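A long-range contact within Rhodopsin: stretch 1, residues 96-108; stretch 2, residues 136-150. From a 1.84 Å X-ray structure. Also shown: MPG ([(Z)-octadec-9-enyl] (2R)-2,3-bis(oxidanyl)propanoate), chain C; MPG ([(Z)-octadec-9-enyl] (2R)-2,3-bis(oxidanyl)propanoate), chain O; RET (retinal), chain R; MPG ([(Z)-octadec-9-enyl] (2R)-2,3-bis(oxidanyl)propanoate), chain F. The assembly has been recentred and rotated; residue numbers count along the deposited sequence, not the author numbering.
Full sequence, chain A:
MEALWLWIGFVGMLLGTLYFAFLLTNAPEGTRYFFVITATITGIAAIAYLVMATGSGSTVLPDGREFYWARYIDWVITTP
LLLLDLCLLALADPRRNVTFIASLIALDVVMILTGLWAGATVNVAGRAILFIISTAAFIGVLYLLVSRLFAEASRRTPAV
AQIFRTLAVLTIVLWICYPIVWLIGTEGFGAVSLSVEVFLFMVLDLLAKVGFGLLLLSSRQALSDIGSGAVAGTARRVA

Stretch 1, residues 96-108: RNVTFIASLIALD
Stretch 2 (136-150) AAFIGVLYLLVSRLF

How do the two stretches run? Both are helical, residues 98-108 and 136-150, nearly antiparallel at 150°, with axes approaching to 8.7 Å. Register is set by CA of Leu-107 lying 5.4 Å from CA of Ala-137, and CA of Leu-104 5.9 Å from CA of Val-141. A wider pi-type turn spans 145-149.

What does Phe-100 do? Buried, chi1 t and chi2 83°, it points toward stretch 2 and gives the largest covered area. Arg-148 (t, p, t, chi4 -91°) lays its aliphatic stem over one ring face, CG 3.8 Å from the ring centroid, a CH-pi contact. CE1 of Phe-100 is 3.7 Å from CB of Leu-144, and CE2 is 3.6 Å from CD2 of Leu-149 (m, t).

How do the leucines interlock? Leu-107, with chi1 -120° and chi2 26°, both between wells, sits among Ala-137, Gly-140, Val-141 and Leu-144. Glycine suits this hole: an ideal CB there would lie 2.8 Å from CD2 of Leu-107. In return Leu-144 (m, t) fits among Phe-100, Ser-103, Leu-104 and Leu-107; its CD1 is 3.9 Å from CD2 of Leu-107.

What completes the seam? Leu-104 (t, p) brings CD1 3.9 Å from CG1 of Val-141 (t). The packing, burying 617 Å² in all, is chiefly apolar.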

# COMPACT_ATOMS: atom_id res chain seq x y z
N ARG A 96 6.25 20.41 10.34
CA ARG A 96 6.57 20.32 11.77
C ARG A 96 6.42 18.91 12.32
O ARG A 96 6.65 18.70 13.52
CB ARG A 96 5.68 21.28 12.57
CG ARG A 96 4.27 20.78 12.80
N ASN A 97 6.05 17.93 11.49
CA ASN A 97 5.83 16.56 11.94
C ASN A 97 6.83 15.59 11.33
O ASN A 97 6.50 14.44 11.07
CB ASN A 97 4.41 16.11 11.60
CG ASN A 97 3.35 17.04 12.15
OD1 ASN A 97 2.55 17.59 11.40
ND2 ASN A 97 3.33 17.20 13.47
N VAL A 98 8.06 16.05 11.08
CA VAL A 98 9.04 15.21 10.40
C VAL A 98 9.31 13.94 11.21
O VAL A 98 9.33 12.83 10.67
CB VAL A 98 10.34 15.99 10.14
CG1 VAL A 98 11.44 15.04 9.68
CG2 VAL A 98 10.08 17.07 9.10
N THR A 99 9.50 14.09 12.53
CA THR A 99 9.82 12.93 13.36
C THR A 99 8.72 11.87 13.29
O THR A 99 9.01 10.67 13.15
CB THR A 99 10.05 13.37 14.81
OG1 THR A 99 11.17 14.26 14.86
CG2 THR A 99 10.34 12.17 15.70
N PHE A 100 7.46 12.28 13.37
CA PHE A 100 6.38 11.31 13.25
C PHE A 100 6.38 10.66 11.87
O PHE A 100 6.28 9.43 11.75
CB PHE A 100 5.02 11.96 13.53
CG PHE A 100 3.87 11.05 13.25
CD1 PHE A 100 3.46 10.12 14.19
CD2 PHE A 100 3.22 11.09 12.02
CE1 PHE A 100 2.41 9.26 13.93
CE2 PHE A 100 2.17 10.22 11.74
CZ PHE A 100 1.76 9.31 12.69
N ILE A 101 6.47 11.48 10.82
CA ILE A 101 6.35 10.94 9.46
C ILE A 101 7.51 10.00 9.15
O ILE A 101 7.31 8.91 8.60
CB ILE A 101 6.26 12.10 8.44
CG1 ILE A 101 4.94 12.85 8.63
CG2 ILE A 101 6.33 11.56 7.00
CD1 ILE A 101 4.80 14.11 7.77
N ALA A 102 8.74 10.40 9.51
CA ALA A 102 9.88 9.52 9.29
C ALA A 102 9.76 8.24 10.11
O ALA A 102 10.12 7.16 9.65
CB ALA A 102 11.18 10.25 9.62
N SER A 103 9.25 8.35 11.34
CA SER A 103 9.04 7.17 12.18
C SER A 103 8.04 6.22 11.55
O SER A 103 8.26 5.01 11.49
CB SER A 103 8.57 7.57 13.57
OG SER A 103 9.57 8.30 14.25
N LEU A 104 6.90 6.76 11.12
CA LEU A 104 5.88 5.93 10.48
C LEU A 104 6.43 5.27 9.23
O LEU A 104 6.22 4.07 9.01
CB LEU A 104 4.65 6.78 10.15
CG LEU A 104 3.48 6.09 9.46
CD1 LEU A 104 2.85 5.04 10.38
CD2 LEU A 104 2.45 7.11 9.03
N ILE A 105 7.13 6.03 8.39
CA ILE A 105 7.61 5.46 7.14
C ILE A 105 8.69 4.42 7.41
O ILE A 105 8.70 3.34 6.82
CB ILE A 105 8.11 6.58 6.19
CG1 ILE A 105 6.97 7.51 5.75
CG2 ILE A 105 8.87 5.99 5.00
CD1 ILE A 105 5.74 6.81 5.26
N ALA A 106 9.60 4.72 8.34
CA ALA A 106 10.67 3.77 8.65
C ALA A 106 10.10 2.44 9.14
O ALA A 106 10.52 1.37 8.71
CB ALA A 106 11.62 4.37 9.68
N LEU A 107 9.11 2.51 10.04
CA LEU A 107 8.44 1.29 10.50
C LEU A 107 7.86 0.51 9.33
O LEU A 107 8.00 -0.71 9.24
CB LEU A 107 7.34 1.66 11.48
CG LEU A 107 7.34 1.15 12.92
CD1 LEU A 107 8.72 0.83 13.42
CD2 LEU A 107 6.68 2.20 13.80
N ASP A 108 7.20 1.22 8.41
CA ASP A 108 6.58 0.58 7.26
C ASP A 108 7.62 -0.08 6.36
O ASP A 108 7.40 -1.18 5.85
CB ASP A 108 5.77 1.61 6.49
CG ASP A 108 5.12 1.03 5.27
OD1 ASP A 108 5.77 1.03 4.20
OD2 ASP A 108 3.99 0.53 5.40
N ALA A 136 5.40 -7.20 13.96
CA ALA A 136 5.64 -6.21 15.02
C ALA A 136 5.72 -4.80 14.44
O ALA A 136 5.11 -3.87 14.98
CB ALA A 136 6.94 -6.55 15.76
N ALA A 137 6.47 -4.63 13.35
CA ALA A 137 6.54 -3.32 12.70
C ALA A 137 5.18 -2.90 12.19
O ALA A 137 4.80 -1.73 12.29
CB ALA A 137 7.55 -3.34 11.56
N PHE A 138 4.43 -3.84 11.63
CA PHE A 138 3.07 -3.56 11.17
C PHE A 138 2.21 -3.03 12.31
O PHE A 138 1.50 -2.03 12.15
CB PHE A 138 2.46 -4.84 10.59
CG PHE A 138 1.07 -4.67 10.02
CD1 PHE A 138 0.14 -5.68 10.16
CD2 PHE A 138 0.70 -3.50 9.36
CE1 PHE A 138 -1.14 -5.54 9.63
CE2 PHE A 138 -0.57 -3.37 8.83
CZ PHE A 138 -1.49 -4.37 8.97
N ILE A 139 2.30 -3.65 13.48
CA ILE A 139 1.53 -3.16 14.62
C ILE A 139 1.96 -1.74 14.98
O ILE A 139 1.13 -0.89 15.31
CB ILE A 139 1.65 -4.14 15.79
CG1 ILE A 139 1.08 -5.49 15.37
CG2 ILE A 139 0.95 -3.58 17.04
CD1 ILE A 139 1.39 -6.59 16.35
N GLY A 140 3.26 -1.46 14.86
CA GLY A 140 3.73 -0.08 15.02
C GLY A 140 3.04 0.88 14.06
O GLY A 140 2.60 1.95 14.46
N VAL A 141 2.97 0.51 12.78
CA VAL A 141 2.30 1.36 11.78
C VAL A 141 0.86 1.62 12.18
O VAL A 141 0.40 2.77 12.19
CB VAL A 141 2.38 0.71 10.39
CG1 VAL A 141 1.47 1.48 9.38
CG2 VAL A 141 3.82 0.63 9.92
N LEU A 142 0.10 0.55 12.46
CA LEU A 142 -1.30 0.72 12.81
C LEU A 142 -1.45 1.61 14.03
O LEU A 142 -2.34 2.47 14.08
CB LEU A 142 -1.94 -0.64 13.07
CG LEU A 142 -1.90 -1.66 11.94
CD1 LEU A 142 -2.40 -3.00 12.46
CD2 LEU A 142 -2.77 -1.18 10.77
N TYR A 143 -0.57 1.42 15.01
CA TYR A 143 -0.63 2.18 16.25
C TYR A 143 -0.39 3.67 16.01
O TYR A 143 -1.08 4.52 16.57
CB TYR A 143 0.40 1.64 17.24
CG TYR A 143 0.36 2.30 18.59
CD1 TYR A 143 1.11 3.43 18.86
CD2 TYR A 143 -0.44 1.78 19.59
CE1 TYR A 143 1.07 4.04 20.11
CE2 TYR A 143 -0.49 2.38 20.83
CZ TYR A 143 0.26 3.51 21.09
OH TYR A 143 0.20 4.08 22.34
N LEU A 144 0.64 4.00 15.21
CA LEU A 144 0.88 5.41 14.94
C LEU A 144 -0.29 6.00 14.17
O LEU A 144 -0.72 7.13 14.42
CB LEU A 144 2.18 5.59 14.16
CG LEU A 144 3.42 5.31 15.03
CD1 LEU A 144 4.69 5.55 14.24
CD2 LEU A 144 3.39 6.16 16.26
N LEU A 145 -0.85 5.22 13.24
CA LEU A 145 -2.00 5.68 12.48
C LEU A 145 -3.18 5.96 13.39
O LEU A 145 -3.85 6.99 13.27
CB LEU A 145 -2.35 4.64 11.42
CG LEU A 145 -3.56 4.93 10.53
CD1 LEU A 145 -3.34 6.19 9.70
CD2 LEU A 145 -3.85 3.74 9.63
N VAL A 146 -3.46 5.05 14.33
CA VAL A 146 -4.67 5.17 15.13
C VAL A 146 -4.48 6.18 16.25
O VAL A 146 -5.37 7.01 16.51
CB VAL A 146 -5.09 3.79 15.67
CG1 VAL A 146 -6.14 3.94 16.75
CG2 VAL A 146 -5.60 2.91 14.54
N SER A 147 -3.33 6.15 16.93
CA SER A 147 -3.15 6.99 18.11
C SER A 147 -2.85 8.45 17.76
O SER A 147 -3.18 9.34 18.54
CB SER A 147 -2.02 6.44 18.97
OG SER A 147 -0.78 6.53 18.29
N ARG A 148 -2.23 8.70 16.61
CA ARG A 148 -1.83 10.06 16.24
C ARG A 148 -2.67 10.66 15.13
O ARG A 148 -3.21 11.76 15.29
CB ARG A 148 -0.36 10.06 15.83
CG ARG A 148 0.17 11.41 15.38
CD ARG A 148 0.24 12.40 16.53
NE ARG A 148 0.74 13.69 16.07
CZ ARG A 148 2.02 14.04 16.07
NH1 ARG A 148 2.94 13.19 16.52
NH2 ARG A 148 2.37 15.23 15.63
N LEU A 149 -2.81 9.97 14.00
CA LEU A 149 -3.42 10.63 12.84
C LEU A 149 -4.92 10.79 12.98
O LEU A 149 -5.47 11.78 12.48
CB LEU A 149 -3.08 9.87 11.56
CG LEU A 149 -1.62 9.99 11.10
CD1 LEU A 149 -1.44 9.33 9.74
CD2 LEU A 149 -1.19 11.45 11.07
N PHE A 150 -5.61 9.85 13.64
CA PHE A 150 -7.05 10.05 13.85
C PHE A 150 -7.30 11.29 14.70
O PHE A 150 -8.26 12.03 14.46
CB PHE A 150 -7.67 8.82 14.51
CG PHE A 150 -8.14 7.78 13.52
CD1 PHE A 150 -7.27 6.80 13.07
CD2 PHE A 150 -9.45 7.78 13.05
CE1 PHE A 150 -7.68 5.84 12.16
CE2 PHE A 150 -9.88 6.82 12.14
CZ PHE A 150 -8.99 5.84 11.69
C2 MPG C . -4.60 3.93 20.61
C3 MPG C . -4.18 2.48 20.67
C4 MPG C . -4.22 1.79 19.33
C5 MPG C . -3.66 0.38 19.33
C6 MPG C . -3.43 -0.18 17.94
C7 MPG C . -2.70 -1.51 17.91
C8 MPG C . -3.54 -2.70 18.28
C9 MPG C . -2.75 -3.96 18.37
C10 MPG C . -2.84 -5.03 17.63
C11 MPG C . -3.69 -5.25 16.42
C12 MPG C . -2.89 -5.53 15.19
C13 MPG C . -3.48 -6.58 14.27
C14 MPG C . -2.48 -7.15 13.29
C15 MPG C . -2.87 -8.48 12.70
C16 MPG C . -1.71 -9.24 12.11
C17 MPG C . -2.06 -10.63 11.64
C18 MPG C . -0.86 -11.44 11.19
C2 MPG O . 19.07 14.08 13.40
C3 MPG O . 18.32 14.65 14.58
C4 MPG O . 16.82 14.65 14.42
C5 MPG O . 16.19 13.28 14.36
C6 MPG O . 14.69 13.28 14.54
C7 MPG O . 14.03 11.91 14.51
C8 MPG O . 14.06 11.23 13.18
C9 MPG O . 13.35 9.91 13.17
C10 MPG O . 13.93 8.76 12.96
C11 MPG O . 13.31 7.40 12.93
C12 MPG O . 13.64 6.63 11.69
C13 MPG O . 15.13 6.58 11.38
C14 MPG O . 15.49 5.75 10.17
C15 MPG O . 15.35 4.26 10.37
C16 MPG O . 15.66 3.44 9.14
C17 MPG O . 15.54 1.95 9.31
C18 MPG O . 15.73 1.18 8.02
C1 MPG O . 18.94 14.90 12.15
C1 RET R . 3.82 -9.02 4.89
C2 RET R . 4.41 -10.33 5.45
C3 RET R . 5.03 -10.21 6.83
C4 RET R . 4.04 -9.65 7.83
C5 RET R . 3.20 -8.50 7.29
C6 RET R . 3.17 -8.16 5.99
C7 RET R . 2.34 -7.05 5.56
C8 RET R . 2.24 -6.43 4.35
C9 RET R . 1.39 -5.33 3.95
C10 RET R . 1.32 -5.02 2.65
C11 RET R . 0.55 -3.97 2.03
C12 RET R . 0.62 -3.76 0.72
C13 RET R . -0.07 -2.75 -0.03
C14 RET R . 0.21 -2.62 -1.35
C15 RET R . -0.33 -1.66 -2.27
C16 RET R . 4.96 -8.26 4.20
C17 RET R . 2.81 -9.47 3.82
C18 RET R . 2.58 -7.69 8.39
C19 RET R . 0.61 -4.60 5.01
C20 RET R . -1.04 -1.86 0.69
C4 MPG F . -9.87 4.40 15.48
C5 MPG F . -10.69 3.69 14.43
C6 MPG F . -10.21 2.30 14.10
C7 MPG F . -10.99 1.60 13.00
C8 MPG F . -10.59 0.17 12.80
C9 MPG F . -11.31 -0.52 11.68
C10 MPG F . -11.21 -1.81 11.45
C11 MPG F . -10.39 -2.74 12.28
C12 MPG F . -10.64 -4.19 12.01
C13 MPG F . -10.07 -4.72 10.71
C14 MPG F . -10.36 -6.18 10.49
C15 MPG F . -9.69 -6.82 9.30
C16 MPG F . -10.02 -8.29 9.15
C17 MPG F . -9.27 -9.06 8.10
C18 MPG F . -9.63 -10.52 8.05